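PDB 3QWU: DNA ligase from Aquifex aeolicus, which probably joins nucleic acid strands at the expense of ATP, and binds adenosine and calcium. Local coordinates for residues Y95-R100 against F107-L112; L118-E123 against Y180-V185; L127-E132 against L154-F159. One frame throughout, in Å; residues are numbered along the deposited sequence.

Contact 1: residues Y95-R100 against F107-L112. With ADN (adenosine), chain C.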
loop_
_atom_site.group_PDB
_atom_site.type_symbol
_atom_site.label_atom_id
_atom_site.label_comp_id
_atom_site.label_asym_id
_atom_site.label_seq_id
_atom_site.Cartn_x
_atom_site.Cartn_y
_atom_site.Cartn_z
ATOM N N TYR A 95 -22.714 -1.448 34.788
ATOM C CA TYR A 95 -22.823 -1.172 33.382
ATOM C C TYR A 95 -21.419 -1.207 32.804
ATOM O O TYR A 95 -20.469 -0.739 33.438
ATOM C CB TYR A 95 -23.425 0.206 33.199
ATOM C CG TYR A 95 -24.659 0.454 34.033
ATOM C CD1 TYR A 95 -25.903 -0.029 33.637
ATOM C CD2 TYR A 95 -24.578 1.202 35.213
ATOM C CE1 TYR A 95 -27.054 0.221 34.403
ATOM C CE2 TYR A 95 -25.710 1.464 35.990
ATOM C CZ TYR A 95 -26.953 0.968 35.592
ATOM O OH TYR A 95 -28.082 1.234 36.382
ATOM N N TYR A 96 -21.298 -1.720 31.578
ATOM C CA TYR A 96 -19.993 -1.895 30.956
ATOM C C TYR A 96 -20.069 -1.556 29.489
ATOM O O TYR A 96 -21.155 -1.601 28.854
ATOM C CB TYR A 96 -19.476 -3.316 31.119
ATOM C CG TYR A 96 -19.446 -3.806 32.549
ATOM C CD1 TYR A 96 -18.302 -3.642 33.362
ATOM C CD2 TYR A 96 -20.552 -4.439 33.102
ATOM C CE1 TYR A 96 -18.277 -4.100 34.672
ATOM C CE2 TYR A 96 -20.530 -4.898 34.416
ATOM C CZ TYR A 96 -19.397 -4.725 35.192
ATOM O OH TYR A 96 -19.422 -5.197 36.478
ATOM N N ALA A 97 -18.901 -1.237 28.952
ATOM C CA ALA A 97 -18.794 -0.796 27.545
ATOM C C ALA A 97 -17.723 -1.626 26.881
ATOM O O ALA A 97 -16.621 -1.744 27.424
ATOM C CB ALA A 97 -18.462 0.733 27.474
ATOM N N LEU A 98 -18.068 -2.228 25.753
ATOM C CA LEU A 98 -17.132 -3.051 24.987
ATOM C C LEU A 98 -16.636 -2.301 23.754
ATOM O O LEU A 98 -17.453 -1.711 23.040
ATOM C CB LEU A 98 -17.786 -4.340 24.491
ATOM C CG LEU A 98 -18.278 -5.376 25.490
ATOM C CD1 LEU A 98 -18.785 -6.587 24.724
ATOM C CD2 LEU A 98 -17.200 -5.813 26.515
ATOM N N SER A 99 -15.322 -2.347 23.514
ATOM C CA SER A 99 -14.698 -1.952 22.233
ATOM C C SER A 99 -15.094 -2.900 21.100
ATOM O O SER A 99 -15.597 -3.994 21.325
ATOM C CB SER A 99 -13.182 -2.024 22.342
ATOM O OG SER A 99 -12.757 -3.389 22.328
ATOM N N ARG A 100 -14.805 -2.516 19.880
ATOM C CA ARG A 100 -15.211 -3.321 18.756
ATOM C C ARG A 100 -14.569 -4.661 18.878
ATOM O O ARG A 100 -15.187 -5.678 18.495
ATOM C CB ARG A 100 -14.809 -2.668 17.436
ATOM C CG ARG A 100 -15.286 -3.428 16.224
ATOM C CD ARG A 100 -16.759 -3.226 15.797
ATOM N NE ARG A 100 -16.737 -3.019 14.334
ATOM C CZ ARG A 100 -17.322 -3.764 13.393
ATOM N NH1 ARG A 100 -18.084 -4.786 13.696
ATOM N NH2 ARG A 100 -17.159 -3.455 12.111
ATOM N N PHE A 107 -11.854 3.327 29.658
ATOM C CA PHE A 107 -12.212 4.722 29.508
ATOM C C PHE A 107 -13.712 4.863 29.306
ATOM O O PHE A 107 -14.363 5.572 30.085
ATOM C CB PHE A 107 -11.446 5.368 28.358
ATOM C CG PHE A 107 -12.011 6.687 27.910
ATOM C CD1 PHE A 107 -11.739 7.832 28.599
ATOM C CD2 PHE A 107 -12.803 6.765 26.788
ATOM C CE1 PHE A 107 -12.211 9.037 28.179
ATOM C CE2 PHE A 107 -13.315 7.965 26.377
ATOM C CZ PHE A 107 -13.003 9.110 27.065
ATOM N N THR A 108 -14.255 4.208 28.279
ATOM C CA THR A 108 -15.701 4.276 27.981
ATOM C C THR A 108 -16.533 3.807 29.177
ATOM O O THR A 108 -17.513 4.447 29.524
ATOM C CB THR A 108 -16.111 3.438 26.718
ATOM O OG1 THR A 108 -15.143 3.621 25.681
ATOM C CG2 THR A 108 -17.592 3.779 26.236
ATOM N N THR A 109 -16.158 2.704 29.805
ATOM C CA THR A 109 -16.864 2.231 31.017
ATOM C C THR A 109 -16.809 3.231 32.190
ATOM O O THR A 109 -17.801 3.424 32.869
ATOM C CB THR A 109 -16.315 0.886 31.540
ATOM O OG1 THR A 109 -16.402 -0.068 30.510
ATOM C CG2 THR A 109 -17.115 0.404 32.779
ATOM N N ASP A 110 -15.645 3.829 32.437
ATOM C CA ASP A 110 -15.502 4.874 33.469
ATOM C C ASP A 110 -16.432 6.068 33.198
ATOM O O ASP A 110 -17.045 6.644 34.088
ATOM C CB ASP A 110 -14.041 5.353 33.465
ATOM C CG ASP A 110 -13.788 6.514 34.413
ATOM O OD1 ASP A 110 -14.284 7.617 34.128
ATOM O OD2 ASP A 110 -13.091 6.330 35.429
ATOM N N ARG A 111 -16.533 6.453 31.960
ATOM C CA ARG A 111 -17.264 7.666 31.647
ATOM C C ARG A 111 -18.753 7.498 31.281
ATOM O O ARG A 111 -19.408 8.493 31.026
ATOM C CB ARG A 111 -16.538 8.405 30.541
ATOM C CG ARG A 111 -15.126 8.821 30.888
ATOM C CD ARG A 111 -15.085 9.832 32.000
ATOM N NE ARG A 111 -15.928 10.982 31.682
ATOM C CZ ARG A 111 -15.581 11.967 30.870
ATOM N NH1 ARG A 111 -16.431 12.930 30.625
ATOM N NH2 ARG A 111 -14.390 11.986 30.300
ATOM N N LEU A 112 -19.294 6.267 31.302
ATOM C CA LEU A 112 -20.718 6.018 31.017
ATOM C C LEU A 112 -21.685 7.004 31.687
ATOM O O LEU A 112 -22.579 7.545 31.037
ATOM C CB LEU A 112 -21.086 4.581 31.396
ATOM C CG LEU A 112 -20.573 3.493 30.437
ATOM C CD1 LEU A 112 -21.114 2.064 30.821
ATOM C CD2 LEU A 112 -20.923 3.830 28.985
HETATM O "O5'" ADN C . -18.426 -0.275 10.307
HETATM C "C5'" ADN C . -19.030 1.018 10.364
HETATM C "C4'" ADN C . -18.709 1.672 11.702
HETATM O "O4'" ADN C . -19.135 3.069 11.732
HETATM C "C3'" ADN C . -19.453 0.981 12.836
HETATM O "O3'" ADN C . -18.758 -0.111 13.434
HETATM C "C2'" ADN C . -19.738 2.104 13.827
HETATM O "O2'" ADN C . -18.817 2.075 14.905
HETATM C "C1'" ADN C . -19.593 3.414 13.056
HETATM N N9 ADN C . -20.847 4.172 12.920
HETATM C C8 ADN C . -20.923 5.519 13.022
HETATM N N7 ADN C . -22.187 5.975 12.850
HETATM C C5 ADN C . -22.929 4.866 12.597
HETATM C C6 ADN C . -24.342 4.636 12.280
HETATM N N6 ADN C . -25.164 5.723 12.233
HETATM N N1 ADN C . -24.771 3.347 12.113
HETATM C C2 ADN C . -23.895 2.303 12.167
HETATM N N3 ADN C . -22.563 2.455 12.420
HETATM C C4 ADN C . -22.054 3.685 12.651
#
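The T109 side chain overlaps the backbone of Y95 to A97, its OG1 toward the amide N of A97 and its CG2 beside the preceding peptide. OG1 lies beside the T109 backbone N (chi1 -57°), and A97 N donates to it over 3.2 Å with a moderately bent N-H...O angle of 144°. The same hydroxyl is hydrogen-bonded to the carbonyl of C105, four residues back and just ahead of helix 106-115, so OG1 ties the strand to the start of the helix. On the other branch, CG2 rests 3.6 Å from Y95 O. A97 points its methyl at the helix, where CB meets T108 CG2 at 3.4 Å, a tight fit; T108 OG1 is bonded instead to the hydroxyl of Y84. L112 completes the apolar patch: CD1 touches Y95 CB at 3.8 Å, and CD2 approaches A97 CB at 4.2 Å. The short axes of strand 95-98 and helix 107-112 pass within 6.8 Å at 146°, so the helix runs back obliquely across an outer strand of the sheet. Y96 and L98 pair with strand 84-91, whereas A97 turns to C105 and T109. An alanine in place of T109 would lose both the hydroxyl that receives A97 N and the methyl beside Y95, and would probably loosen the helix on this strand. Farther along, R100 offers one face of its guanidinium to adenosine, NE lying 3.7 Å from O3'. One hydroxyl thus receives an edge-strand amide that faces away from the neighbouring strand, within otherwise apolar packing.

Contact 2: residues L118-E123 against Y180-V185. With ADN (adenosine), chain C.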
loop_
_atom_site.group_PDB
_atom_site.type_symbol
_atom_site.label_atom_id
_atom_site.label_comp_id
_atom_site.label_asym_id
_atom_site.label_seq_id
_atom_site.Cartn_x
_atom_site.Cartn_y
_atom_site.Cartn_z
ATOM N N LEU A 118 -28.569 5.469 31.788
ATOM C CA LEU A 118 -28.766 4.053 31.577
ATOM C C LEU A 118 -29.977 3.428 32.315
ATOM O O LEU A 118 -30.054 2.198 32.477
ATOM C CB LEU A 118 -27.457 3.321 31.887
ATOM C CG LEU A 118 -26.413 3.535 30.759
ATOM C CD1 LEU A 118 -25.058 2.897 31.128
ATOM C CD2 LEU A 118 -26.908 2.997 29.360
ATOM N N ARG A 119 -30.926 4.283 32.714
ATOM C CA ARG A 119 -32.315 3.889 33.077
ATOM C C ARG A 119 -32.901 2.894 32.085
ATOM O O ARG A 119 -33.477 1.887 32.479
ATOM C CB ARG A 119 -33.223 5.143 33.092
ATOM C CG ARG A 119 -34.575 5.017 33.752
ATOM C CD ARG A 119 -35.244 6.406 33.894
ATOM N NE ARG A 119 -36.498 6.532 33.120
ATOM C CZ ARG A 119 -36.721 7.365 32.088
ATOM N NH1 ARG A 119 -35.774 8.199 31.649
ATOM N NH2 ARG A 119 -37.915 7.368 31.468
ATOM N N ILE A 120 -32.756 3.185 30.793
ATOM C CA ILE A 120 -33.191 2.238 29.726
ATOM C C ILE A 120 -32.732 0.773 29.942
ATOM O O ILE A 120 -33.499 -0.162 29.755
ATOM C CB ILE A 120 -32.778 2.725 28.329
ATOM C CG1 ILE A 120 -33.239 1.750 27.240
ATOM C CG2 ILE A 120 -31.274 2.868 28.219
ATOM C CD1 ILE A 120 -32.928 2.240 25.818
ATOM N N LEU A 121 -31.507 0.575 30.375
ATOM C CA LEU A 121 -31.038 -0.774 30.689
ATOM C C LEU A 121 -31.699 -1.264 31.987
ATOM O O LEU A 121 -32.184 -2.405 32.061
ATOM C CB LEU A 121 -29.480 -0.847 30.776
ATOM C CG LEU A 121 -28.695 -0.482 29.474
ATOM C CD1 LEU A 121 -27.176 -0.585 29.640
ATOM C CD2 LEU A 121 -29.151 -1.314 28.248
ATOM N N ASP A 122 -31.762 -0.418 33.003
ATOM C CA ASP A 122 -32.443 -0.817 34.225
ATOM C C ASP A 122 -33.834 -1.363 33.910
ATOM O O ASP A 122 -34.252 -2.367 34.509
ATOM C CB ASP A 122 -32.547 0.337 35.208
ATOM C CG ASP A 122 -31.188 0.806 35.699
ATOM O OD1 ASP A 122 -30.219 0.014 35.646
ATOM O OD2 ASP A 122 -31.079 1.969 36.124
ATOM N N GLU A 123 -34.539 -0.723 32.981
ATOM C CA GLU A 123 -35.912 -1.098 32.646
ATOM C C GLU A 123 -35.984 -2.156 31.559
ATOM O O GLU A 123 -36.992 -2.783 31.401
ATOM C CB GLU A 123 -36.743 0.133 32.230
ATOM C CG GLU A 123 -36.788 1.176 33.366
ATOM C CD GLU A 123 -37.712 2.359 33.120
ATOM O OE1 GLU A 123 -38.265 2.516 32.020
ATOM O OE2 GLU A 123 -37.894 3.148 34.046
ATOM N N TYR A 180 -36.465 7.448 26.303
ATOM C CA TYR A 180 -35.419 7.616 27.305
ATOM C C TYR A 180 -34.502 8.801 27.046
ATOM O O TYR A 180 -33.531 9.048 27.790
ATOM C CB TYR A 180 -34.608 6.335 27.378
ATOM C CG TYR A 180 -35.413 5.185 27.944
ATOM C CD1 TYR A 180 -35.828 4.113 27.148
ATOM C CD2 TYR A 180 -35.773 5.173 29.291
ATOM C CE1 TYR A 180 -36.575 3.061 27.712
ATOM C CE2 TYR A 180 -36.480 4.148 29.840
ATOM C CZ TYR A 180 -36.890 3.105 29.064
ATOM O OH TYR A 180 -37.622 2.144 29.662
ATOM N N ASN A 181 -34.801 9.497 25.953
ATOM C CA ASN A 181 -34.111 10.705 25.569
ATOM C C ASN A 181 -32.637 10.556 25.302
ATOM O O ASN A 181 -31.847 11.387 25.688
ATOM C CB ASN A 181 -34.285 11.709 26.665
ATOM C CG ASN A 181 -34.543 13.040 26.122
ATOM O OD1 ASN A 181 -35.717 13.378 25.773
ATOM N ND2 ASN A 181 -33.474 13.828 25.990
ATOM N N LEU A 182 -32.270 9.507 24.595
ATOM C CA LEU A 182 -30.867 9.215 24.342
ATOM C C LEU A 182 -30.268 10.134 23.260
ATOM O O LEU A 182 -30.958 10.577 22.371
ATOM C CB LEU A 182 -30.731 7.733 23.961
ATOM C CG LEU A 182 -31.293 6.761 25.034
ATOM C CD1 LEU A 182 -31.154 5.300 24.624
ATOM C CD2 LEU A 182 -30.598 7.022 26.393
ATOM N N PRO A 183 -28.976 10.432 23.364
ATOM C CA PRO A 183 -28.283 11.071 22.250
ATOM C C PRO A 183 -28.137 10.055 21.106
ATOM O O PRO A 183 -27.818 8.876 21.360
ATOM C CB PRO A 183 -26.916 11.429 22.849
ATOM C CG PRO A 183 -26.696 10.427 23.992
ATOM C CD PRO A 183 -28.066 9.975 24.437
ATOM N N HIS A 184 -28.376 10.489 19.871
ATOM C CA HIS A 184 -28.456 9.578 18.723
ATOM C C HIS A 184 -27.785 10.187 17.491
ATOM O O HIS A 184 -27.554 11.388 17.426
ATOM C CB HIS A 184 -29.920 9.324 18.399
ATOM C CG HIS A 184 -30.664 10.595 18.128
ATOM N ND1 HIS A 184 -31.429 11.224 19.086
ATOM C CD2 HIS A 184 -30.657 11.415 17.050
ATOM C CE1 HIS A 184 -31.900 12.357 18.587
ATOM N NE2 HIS A 184 -31.446 12.496 17.353
ATOM N N VAL A 185 -27.485 9.346 16.504
ATOM C CA VAL A 185 -26.897 9.826 15.242
ATOM C C VAL A 185 -28.010 10.587 14.549
ATOM O O VAL A 185 -29.178 10.303 14.810
ATOM C CB VAL A 185 -26.345 8.639 14.391
ATOM C CG1 VAL A 185 -25.129 7.989 15.096
ATOM C CG2 VAL A 185 -27.416 7.567 14.141
HETATM O "O5'" ADN C . -18.426 -0.275 10.307
HETATM C "C5'" ADN C . -19.030 1.018 10.364
HETATM C "C4'" ADN C . -18.709 1.672 11.702
HETATM O "O4'" ADN C . -19.135 3.069 11.732
HETATM C "C3'" ADN C . -19.453 0.981 12.836
HETATM O "O3'" ADN C . -18.758 -0.111 13.434
HETATM C "C2'" ADN C . -19.738 2.104 13.827
HETATM O "O2'" ADN C . -18.817 2.075 14.905
HETATM C "C1'" ADN C . -19.593 3.414 13.056
HETATM N N9 ADN C . -20.847 4.172 12.920
HETATM C C8 ADN C . -20.923 5.519 13.022
HETATM N N7 ADN C . -22.187 5.975 12.850
HETATM C C5 ADN C . -22.929 4.866 12.597
HETATM C C6 ADN C . -24.342 4.636 12.280
HETATM N N6 ADN C . -25.164 5.723 12.233
HETATM N N1 ADN C . -24.771 3.347 12.113
HETATM C C2 ADN C . -23.895 2.303 12.167
HETATM N N3 ADN C . -22.563 2.455 12.420
HETATM C C4 ADN C . -22.054 3.685 12.651
#
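In this ligase of the ATP-grasp clan, the short helix 119-123, with L118 at the N-cap position, packs on the segment where helix 170-180 ends and the chain leads toward the adenosine pocket; N181, with positive phi, is the first residue to leave helical geometry. The apolar part centres on I120 and the ring of Y180, in a CH-pi contact: I120 CB stands 3.7 Å from the ring centroid and 17° off its normal. Because CG1 is anti to the backbone N (chi1 -180°), the I120 chain continues along that face, and CG1 comes within 3.5 Å of Y180 CD1. Its tip then reaches L182, CD1 to CD1 at 3.7 Å, while F159 and L176 pack on I120 too.

The polar part lies along the rim of the same ring. Y180 OH donates to E123 OE1 in a very short bond of 2.5 Å, using the anti lone pair of that oxygen, with the carboxylate turned 71° from the ring. The hydroxyl is also bonded to N124 ND2, so the acid and the amide together fix its position, and the close approach would probably favour a strongly polarised hydroxyl.

R119 supplies a third kind of contact. R119 CZ lies 3.7 Å from Y180 CD2, at the ring's edge, with one guanidinium face toward that atom rather than over the ring, so this is no cation-pi stack; its link to E123 OE2 is a long salt bridge.

At the far end of 180-185, V185 touches the base itself, CG2 lying 3.5 Å from adenosine N6.

Contact 3: residues L127-E132 against L154-F159. With ADN (adenosine), chain C.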
loop_
_atom_site.group_PDB
_atom_site.type_symbol
_atom_site.label_atom_id
_atom_site.label_comp_id
_atom_site.label_asym_id
_atom_site.label_seq_id
_atom_site.Cartn_x
_atom_site.Cartn_y
_atom_site.Cartn_z
ATOM N N LEU A 127 -31.280 -5.253 26.612
ATOM C CA LEU A 127 -30.742 -4.384 25.563
ATOM C C LEU A 127 -29.193 -4.235 25.610
ATOM O O LEU A 127 -28.522 -4.215 26.686
ATOM C CB LEU A 127 -31.420 -3.022 25.622
ATOM C CG LEU A 127 -32.904 -2.992 25.263
ATOM C CD1 LEU A 127 -33.386 -1.553 25.268
ATOM C CD2 LEU A 127 -33.196 -3.678 23.945
ATOM N N VAL A 128 -28.626 -4.205 24.410
ATOM C CA VAL A 128 -27.253 -3.781 24.223
ATOM C C VAL A 128 -27.287 -2.533 23.370
ATOM O O VAL A 128 -27.914 -2.528 22.280
ATOM C CB VAL A 128 -26.442 -4.812 23.486
ATOM C CG1 VAL A 128 -25.013 -4.315 23.393
ATOM C CG2 VAL A 128 -26.620 -6.260 24.137
ATOM N N ILE A 129 -26.657 -1.456 23.870
ATOM C CA ILE A 129 -26.748 -0.177 23.170
ATOM C C ILE A 129 -25.543 -0.106 22.286
ATOM O O ILE A 129 -24.436 -0.242 22.768
ATOM C CB ILE A 129 -26.707 1.035 24.134
ATOM C CG1 ILE A 129 -27.805 0.924 25.179
ATOM C CG2 ILE A 129 -26.808 2.352 23.368
ATOM C CD1 ILE A 129 -27.643 1.907 26.333
ATOM N N CYS A 130 -25.764 0.110 20.995
ATOM C CA CYS A 130 -24.690 0.272 20.037
ATOM C C CYS A 130 -24.579 1.786 19.723
ATOM O O CYS A 130 -25.506 2.391 19.184
ATOM C CB CYS A 130 -24.992 -0.529 18.775
ATOM S SG CYS A 130 -25.113 -2.295 19.039
ATOM N N ALA A 131 -23.428 2.356 20.063
ATOM C CA ALA A 131 -23.176 3.784 19.932
ATOM C C ALA A 131 -21.749 4.069 19.497
ATOM O O ALA A 131 -20.827 3.289 19.768
ATOM C CB ALA A 131 -23.443 4.505 21.265
ATOM N N GLU A 132 -21.594 5.212 18.850
ATOM C CA GLU A 132 -20.281 5.782 18.541
ATOM C C GLU A 132 -19.908 6.758 19.638
ATOM O O GLU A 132 -20.705 7.640 19.965
ATOM C CB GLU A 132 -20.349 6.554 17.236
ATOM C CG GLU A 132 -18.996 6.735 16.549
ATOM C CD GLU A 132 -18.446 5.440 15.919
ATOM O OE1 GLU A 132 -19.143 4.420 16.030
ATOM O OE2 GLU A 132 -17.336 5.459 15.332
ATOM N N LEU A 154 -21.525 10.655 23.041
ATOM C CA LEU A 154 -21.907 9.350 22.645
ATOM C C LEU A 154 -23.160 9.491 21.804
ATOM O O LEU A 154 -23.990 10.299 22.089
ATOM C CB LEU A 154 -22.090 8.515 23.882
ATOM C CG LEU A 154 -22.676 7.141 23.743
ATOM C CD1 LEU A 154 -22.196 6.300 24.908
ATOM C CD2 LEU A 154 -24.169 7.316 23.708
ATOM N N PHE A 155 -23.243 8.724 20.739
ATOM C CA PHE A 155 -24.351 8.756 19.843
ATOM C C PHE A 155 -24.829 7.353 19.513
ATOM O O PHE A 155 -24.139 6.626 18.804
ATOM C CB PHE A 155 -23.915 9.475 18.573
ATOM C CG PHE A 155 -23.491 10.929 18.798
ATOM C CD1 PHE A 155 -24.412 11.933 18.859
ATOM C CD2 PHE A 155 -22.175 11.264 18.950
ATOM C CE1 PHE A 155 -24.012 13.303 19.080
ATOM C CE2 PHE A 155 -21.792 12.618 19.152
ATOM C CZ PHE A 155 -22.735 13.603 19.251
ATOM N N VAL A 156 -25.992 6.966 20.056
ATOM C CA VAL A 156 -26.632 5.707 19.739
ATOM C C VAL A 156 -27.039 5.624 18.239
ATOM O O VAL A 156 -27.555 6.591 17.666
ATOM C CB VAL A 156 -27.941 5.511 20.616
ATOM C CG1 VAL A 156 -28.646 4.171 20.259
ATOM C CG2 VAL A 156 -27.636 5.594 22.093
ATOM N N PHE A 157 -26.740 4.487 17.609
ATOM C CA PHE A 157 -27.157 4.187 16.244
ATOM C C PHE A 157 -27.802 2.801 16.113
ATOM O O PHE A 157 -28.361 2.455 15.044
ATOM C CB PHE A 157 -25.962 4.306 15.272
ATOM C CG PHE A 157 -24.800 3.404 15.587
ATOM C CD1 PHE A 157 -24.864 2.054 15.383
ATOM C CD2 PHE A 157 -23.628 3.912 16.113
ATOM C CE1 PHE A 157 -23.740 1.244 15.728
ATOM C CE2 PHE A 157 -22.559 3.092 16.447
ATOM C CZ PHE A 157 -22.627 1.774 16.271
ATOM N N ASP A 158 -27.714 1.968 17.150
ATOM C CA ASP A 158 -28.381 0.657 17.079
ATOM C C ASP A 158 -28.673 0.082 18.481
ATOM O O ASP A 158 -28.104 0.540 19.491
ATOM C CB ASP A 158 -27.560 -0.341 16.180
ATOM C CG ASP A 158 -27.940 -0.266 14.647
ATOM O OD1 ASP A 158 -29.170 -0.229 14.324
ATOM O OD2 ASP A 158 -27.014 -0.265 13.776
ATOM N N PHE A 159 -29.605 -0.864 18.533
ATOM C CA PHE A 159 -29.741 -1.736 19.687
ATOM C C PHE A 159 -29.645 -3.163 19.209
ATOM O O PHE A 159 -30.158 -3.518 18.150
ATOM C CB PHE A 159 -31.087 -1.584 20.396
ATOM C CG PHE A 159 -31.311 -0.240 21.028
ATOM C CD1 PHE A 159 -30.802 0.042 22.261
ATOM C CD2 PHE A 159 -32.083 0.724 20.392
ATOM C CE1 PHE A 159 -31.029 1.268 22.831
ATOM C CE2 PHE A 159 -32.317 1.974 20.988
ATOM C CZ PHE A 159 -31.764 2.249 22.173
HETATM O "O5'" ADN C . -18.426 -0.275 10.307
HETATM C "C5'" ADN C . -19.030 1.018 10.364
HETATM C "C4'" ADN C . -18.709 1.672 11.702
HETATM O "O4'" ADN C . -19.135 3.069 11.732
HETATM C "C3'" ADN C . -19.453 0.981 12.836
HETATM O "O3'" ADN C . -18.758 -0.111 13.434
HETATM C "C2'" ADN C . -19.738 2.104 13.827
HETATM O "O2'" ADN C . -18.817 2.075 14.905
HETATM C "C1'" ADN C . -19.593 3.414 13.056
HETATM N N9 ADN C . -20.847 4.172 12.920
HETATM C C8 ADN C . -20.923 5.519 13.022
HETATM N N7 ADN C . -22.187 5.975 12.850
HETATM C C5 ADN C . -22.929 4.866 12.597
HETATM C C6 ADN C . -24.342 4.636 12.280
HETATM N N6 ADN C . -25.164 5.723 12.233
HETATM N N1 ADN C . -24.771 3.347 12.113
HETATM C C2 ADN C . -23.895 2.303 12.167
HETATM N N3 ADN C . -22.563 2.455 12.420
HETATM C C4 ADN C . -22.054 3.685 12.651
#
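Strands 127-132 and 154-159 pair antiparallel with a strong mutual twist, their short axes at 128°, and a classic beta bulge sets F157 and D158 both opposite C130. C130 O accepts from F157 N at 2.9 Å and from D158 N at 3.0 Å, both in the carbonyl plane. C130 N returns a bond to D158 O at 2.8 Å, but from above that carbonyl's plane. E132 and F155 form a regular hydrogen-bonded pair.

At the bulge the F157 ring lies between protein and ligand: CG takes the crowded position between backbone N and carbonyl carbon (chi1 59°). Over one face lies C130 O; on the opposite face lies the adenine, with F157 CD1 3.4 Å from adenosine C2. On the face carrying I129, A131 and V156, the I129 and V156 side chains cross at about a right angle, I129 CG2 to V156 CG2 3.6 Å, and A131 CB meets L154 CG at 3.7 Å. F159 lies alongside I129, whose CG1 is 4.0 Å from F159 CE1.

E132 bends at chi2 and brings OE1 to 2.6 Å from adenosine O2', from which it accepts a hydrogen bond, while OE2 takes the amide of G83. D158 turns its carboxylate to Y54, K173, K219 and R227.

With both carboxylate oxygens engaged, E132 probably stays ionised and reads the 2'-hydroxyl, while one face of the F157 ring lies against the base.

From the N terminus, contact 1 comes first: after strand 94-98 a short connection leads into helix 106-115, which folds back on that strand. Contact 2 then opens on the next helix, 119-123, and closes 57 residues later, where helix 170-180 ends. Contact 3 pairs strands 127-134 and 153-161 within that span, so contact 2 encloses it, while contact 1 precedes both in series and none cross. Strands 94-98 and 153-161 are the outermost strands of one antiparallel sheet. Y95 and D122 join contacts 1 and 2; P183 and V185 bond to V156, tying contact 2 to contact 3. All three reach adenosine: contact 1 at the ribose, contact 2 at the base, contact 3 at both.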